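Local coordinates for protein RNA silencing suppressor p19 (Carnation Italian ringspot virus, PDB 6BJV) that suppresses plant RNA silencing by binding short interfering RNAs as a homodimer that acts as a caliper, selecting duplexes by their length, at residues S89-G92 with D93-N96; A137-S140 with K141-L145. One frame throughout, in Å; residues are numbered along the deposited sequence.

Contact 1 (S89-G92 with D93-N96); sequences SWTG and DSVN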
loop_
_atom_site.group_PDB
_atom_site.type_symbol
_atom_site.label_atom_id
_atom_site.label_comp_id
_atom_site.label_asym_id
_atom_site.label_seq_id
_atom_site.Cartn_x
_atom_site.Cartn_y
_atom_site.Cartn_z
ATOM N N SER A 89 16.226 8.447 3.639
ATOM C CA SER A 89 15.622 8.208 4.945
ATOM C C SER A 89 15.910 6.800 5.443
ATOM O O SER A 89 16.055 6.585 6.651
ATOM C CB SER A 89 14.115 8.439 4.870
ATOM O OG SER A 89 13.513 8.295 6.145
ATOM N N TRP A 90 15.983 5.832 4.533
ATOM C CA TRP A 90 16.312 4.460 4.886
ATOM C C TRP A 90 16.771 3.742 3.627
ATOM O O TRP A 90 16.230 3.974 2.544
ATOM C CB TRP A 90 15.113 3.731 5.505
ATOM C CG TRP A 90 13.904 3.720 4.623
ATOM C CD1 TRP A 90 12.841 4.573 4.682
ATOM C CD2 TRP A 90 13.632 2.812 3.548
ATOM N NE1 TRP A 90 11.923 4.252 3.712
ATOM C CE2 TRP A 90 12.385 3.176 3.001
ATOM C CE3 TRP A 90 14.320 1.728 2.996
ATOM C CZ2 TRP A 90 11.813 2.494 1.929
ATOM C CZ3 TRP A 90 13.750 1.053 1.930
ATOM C CH2 TRP A 90 12.510 1.439 1.409
ATOM N N THR A 91 17.769 2.884 3.778
ATOM C CA THR A 91 18.274 2.061 2.692
ATOM C C THR A 91 17.932 0.599 2.965
ATOM O O THR A 91 17.316 0.256 3.978
ATOM C CB THR A 91 19.783 2.262 2.515
ATOM O OG1 THR A 91 20.280 1.341 1.535
ATOM C CG2 THR A 91 20.527 2.052 3.826
ATOM N N GLY A 92 18.327 -0.269 2.033
ATOM C CA GLY A 92 18.040 -1.685 2.189
ATOM C C GLY A 92 18.747 -2.297 3.383
ATOM O O GLY A 92 18.193 -3.158 4.071
ATOM N N ASP A 93 19.980 -1.862 3.647
ATOM C CA ASP A 93 20.735 -2.416 4.765
ATOM C C ASP A 93 20.191 -1.921 6.099
ATOM O O ASP A 93 20.141 -2.678 7.075
ATOM C CB ASP A 93 22.214 -2.056 4.625
ATOM C CG ASP A 93 22.782 -2.446 3.274
ATOM O OD1 ASP A 93 22.149 -3.266 2.575
ATOM O OD2 ASP A 93 23.864 -1.936 2.913
ATOM N N SER A 94 19.769 -0.655 6.161
ATOM C CA SER A 94 19.278 -0.100 7.417
ATOM C C SER A 94 18.013 -0.808 7.881
ATOM O O SER A 94 17.796 -0.965 9.086
ATOM C CB SER A 94 19.017 1.399 7.260
ATOM O OG SER A 94 17.965 1.640 6.343
ATOM N N VAL A 95 17.172 -1.244 6.944
ATOM C CA VAL A 95 15.947 -1.947 7.312
ATOM C C VAL A 95 16.244 -3.401 7.664
ATOM O O VAL A 95 15.718 -3.930 8.648
ATOM C CB VAL A 95 14.904 -1.825 6.182
ATOM C CG1 VAL A 95 15.465 -2.296 4.851
ATOM C CG2 VAL A 95 13.634 -2.597 6.526
ATOM N N ASN A 96 17.091 -4.068 6.878
ATOM C CA ASN A 96 17.488 -5.430 7.222
ATOM C C ASN A 96 18.231 -5.458 8.551
ATOM O O ASN A 96 17.973 -6.319 9.400
ATOM C CB ASN A 96 18.353 -6.025 6.111
ATOM C CG ASN A 96 17.544 -6.421 4.888
ATOM O OD1 ASN A 96 16.366 -6.768 4.992
ATOM N ND2 ASN A 96 18.178 -6.377 3.720
#
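S94 reaches back under T91 where the chain turns from the loop after helix 80-87 into helix 92-99. With chi1 at 65°, OG of S94 lies between its own backbone N and carbonyl carbon and is thereby turned to the residues preceding the helix: it is 2.8 Å from T91 O and 2.9 Å from T91 N. Its one proton can go to T91 O or to P29 O, so this hydroxyl joins the helix start to the loop that carries P29. CG2 of T91 and CB of W90 flank the same oxygen, each 3.6 Å from S94 OG.

The tight part lies one residue further on. CG1 of V95 wedges under the first turn, 3.0 Å from G92 O and 3.3 Å from T91 O. Its chi1 of 54° sets CG1 between backbone N and carbonyl carbon, and the short approach to G92 O suggests some strain. The inner side of V95 meets W63 and F65 of strand 58-65, while the indole of W90 packs edge-to-face on W63 and rests on I138 of helix 130-144. Two backbone bonds close the turn: V95 N to T91 O is weak, whereas N96 N to G92 O, 3.1 Å, is nearly straight at 167°.

The outer side is looser. T91 and D93 are exposed; the carboxylate of D93 makes no polar bond to S89-G92, and G92 N makes a weak bond to T91 OG1. N96 is partly exposed, its CB and amide running beside G92 O. T91 occupies the N-cap position without capping through its side chain, and the whole is the N-terminal first turn of an alpha-helix laid on the antiparallel sheet of the p19 core.

Contact 2 (A137-S140 with K141-L145); sequences AIRS and KQELL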
loop_
_atom_site.group_PDB
_atom_site.type_symbol
_atom_site.label_atom_id
_atom_site.label_comp_id
_atom_site.label_asym_id
_atom_site.label_seq_id
_atom_site.Cartn_x
_atom_site.Cartn_y
_atom_site.Cartn_z
ATOM N N ALA A 137 9.174 -1.216 -1.860
ATOM C CA ALA A 137 8.806 -0.059 -1.053
ATOM C C ALA A 137 9.660 1.158 -1.385
ATOM O O ALA A 137 9.154 2.286 -1.403
ATOM C CB ALA A 137 8.928 -0.399 0.432
ATOM N N ILE A 138 10.953 0.955 -1.648
ATOM C CA ILE A 138 11.846 2.087 -1.884
ATOM C C ILE A 138 11.416 2.856 -3.125
ATOM O O ILE A 138 11.435 4.093 -3.142
ATOM C CB ILE A 138 13.308 1.612 -1.989
ATOM C CG1 ILE A 138 14.259 2.805 -2.153
ATOM C CG2 ILE A 138 13.490 0.643 -3.150
ATOM C CD1 ILE A 138 14.307 3.733 -0.954
ATOM N N ARG A 139 11.026 2.146 -4.181
ATOM C CA ARG A 139 10.636 2.816 -5.413
ATOM C C ARG A 139 9.170 3.222 -5.413
ATOM O O ARG A 139 8.817 4.228 -6.038
ATOM C CB ARG A 139 10.934 1.926 -6.624
ATOM C CG ARG A 139 10.039 0.711 -6.763
ATOM C CD ARG A 139 10.536 -0.201 -7.876
ATOM N NE ARG A 139 11.089 0.547 -9.005
ATOM C CZ ARG A 139 10.373 1.298 -9.838
ATOM N NH1 ARG A 139 9.062 1.423 -9.676
ATOM N NH2 ARG A 139 10.973 1.938 -10.832
ATOM N N SER A 140 8.306 2.470 -4.725
ATOM C CA SER A 140 6.957 2.963 -4.474
ATOM C C SER A 140 6.995 4.311 -3.769
ATOM O O SER A 140 6.135 5.166 -4.009
ATOM C CB SER A 140 6.170 1.952 -3.641
ATOM O OG SER A 140 5.991 0.736 -4.345
ATOM N N LYS A 141 7.985 4.516 -2.897
ATOM C CA LYS A 141 8.197 5.821 -2.285
ATOM C C LYS A 141 8.620 6.857 -3.318
ATOM O O LYS A 141 8.335 8.048 -3.154
ATOM C CB LYS A 141 9.249 5.701 -1.182
ATOM C CG LYS A 141 9.585 6.996 -0.466
ATOM C CD LYS A 141 10.733 6.785 0.509
ATOM C CE LYS A 141 11.050 8.049 1.280
ATOM N NZ LYS A 141 12.201 7.854 2.202
ATOM N N GLN A 142 9.298 6.426 -4.384
ATOM C CA GLN A 142 9.770 7.362 -5.398
ATOM C C GLN A 142 8.611 7.921 -6.216
ATOM O O GLN A 142 8.504 9.137 -6.410
ATOM C CB GLN A 142 10.788 6.674 -6.309
ATOM C CG GLN A 142 11.467 7.608 -7.301
ATOM C CD GLN A 142 12.320 6.868 -8.314
ATOM O OE1 GLN A 142 12.384 5.638 -8.309
ATOM N NE2 GLN A 142 12.979 7.616 -9.192
ATOM N N GLU A 143 7.732 7.044 -6.713
ATOM C CA GLU A 143 6.637 7.503 -7.561
ATOM C C GLU A 143 5.671 8.393 -6.790
ATOM O O GLU A 143 5.164 9.382 -7.333
ATOM C CB GLU A 143 5.895 6.309 -8.164
ATOM C CG GLU A 143 6.665 5.588 -9.258
ATOM C CD GLU A 143 7.585 4.514 -8.718
ATOM O OE1 GLU A 143 7.135 3.721 -7.864
ATOM O OE2 GLU A 143 8.759 4.462 -9.144
ATOM N N LEU A 144 5.397 8.058 -5.526
ATOM C CA LEU A 144 4.480 8.869 -4.732
ATOM C C LEU A 144 4.968 10.308 -4.630
ATOM O O LEU A 144 4.166 11.249 -4.662
ATOM C CB LEU A 144 4.310 8.263 -3.339
ATOM C CG LEU A 144 3.397 9.035 -2.380
ATOM C CD1 LEU A 144 1.967 9.070 -2.897
ATOM C CD2 LEU A 144 3.445 8.434 -0.986
ATOM N N LEU A 145 6.278 10.500 -4.504
ATOM C CA LEU A 145 6.858 11.826 -4.366
ATOM C C LEU A 145 7.241 12.447 -5.703
ATOM O O LEU A 145 7.764 13.567 -5.720
ATOM C CB LEU A 145 8.088 11.761 -3.454
ATOM C CG LEU A 145 7.864 11.092 -2.095
ATOM C CD1 LEU A 145 9.158 11.051 -1.298
ATOM C CD2 LEU A 145 6.775 11.798 -1.304
HETATM O O HOH W 1 8.714 3.260 -12.169
#
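A137-S140 continues without a break into K141-L144, the last turns of helix 130-144, and the hallmark of the contact is an i to i+4 salt bridge, R139 with E143, along that helix. The backbone bonds tell of a helix that varies in tightness. K141 N to A137 O (2.9 Å) and E143 N to R139 O (3.1 Å) are regular, while L144 N to S140 O (3.3 Å) is weak. Q142 N is shared between I138 O and R139 O, both weak bonds, consistent with a slight local tightening toward 3-10 geometry.

The helix faces divide the side chains. A137, K141 and L144 turn to the sheet, meeting Y112 or F116 of strand 109-116. K141 leaves with CB 3.3 Å from I138 O, then runs fully extended to bring NZ to V86 O. S140 OG turns back up the helix to M136 O.

R139 and E143 lie toward the second subunit of the dimer, whose M136 packs against E143 and L144. R139 bends at chi3 (-36°) and E143 at chi2 (87°), and these bends bring the carboxylate obliquely alongside the guanidinium, the two planes 15° apart. NH1 of R139 is 3.1 Å from OE2 of E143, but the oxygen stands well out of the guanidinium plane, so the attraction is one of charge and not a directed N-H bond. The same NH1 forms a salt bridge to OE1 of E143 of the second subunit, which ties this pair into the homodimer interface. A water completes the link within the chain: lying in the guanidinium plane, it accepts from R139 NH2 at 2.9 Å and donates to E143 OE2 at 3.3 Å.

From the N terminus, contact 1 (89-96) comes first, joining the loop after helix 80-87 to the start of helix 92-99; two strands of the sheet, 109-116 and 119-126, then intervene before contact 2 (137-145) in helix 130-144. Each is a local turn of continuous chain, so they stand in series, neither enclosing nor crossing the other. They nevertheless meet in space: W90 CH2 lies 3.4 Å from I138 CA, and S89 CB 3.3 Å from K141 NZ. E61 of strand 58-65 gathers both, bonding S89 OG and, weakly, W90 NE1, and forming a long, weak ion pair with K141 NZ. The loop, both helices and the sheet are thus joined.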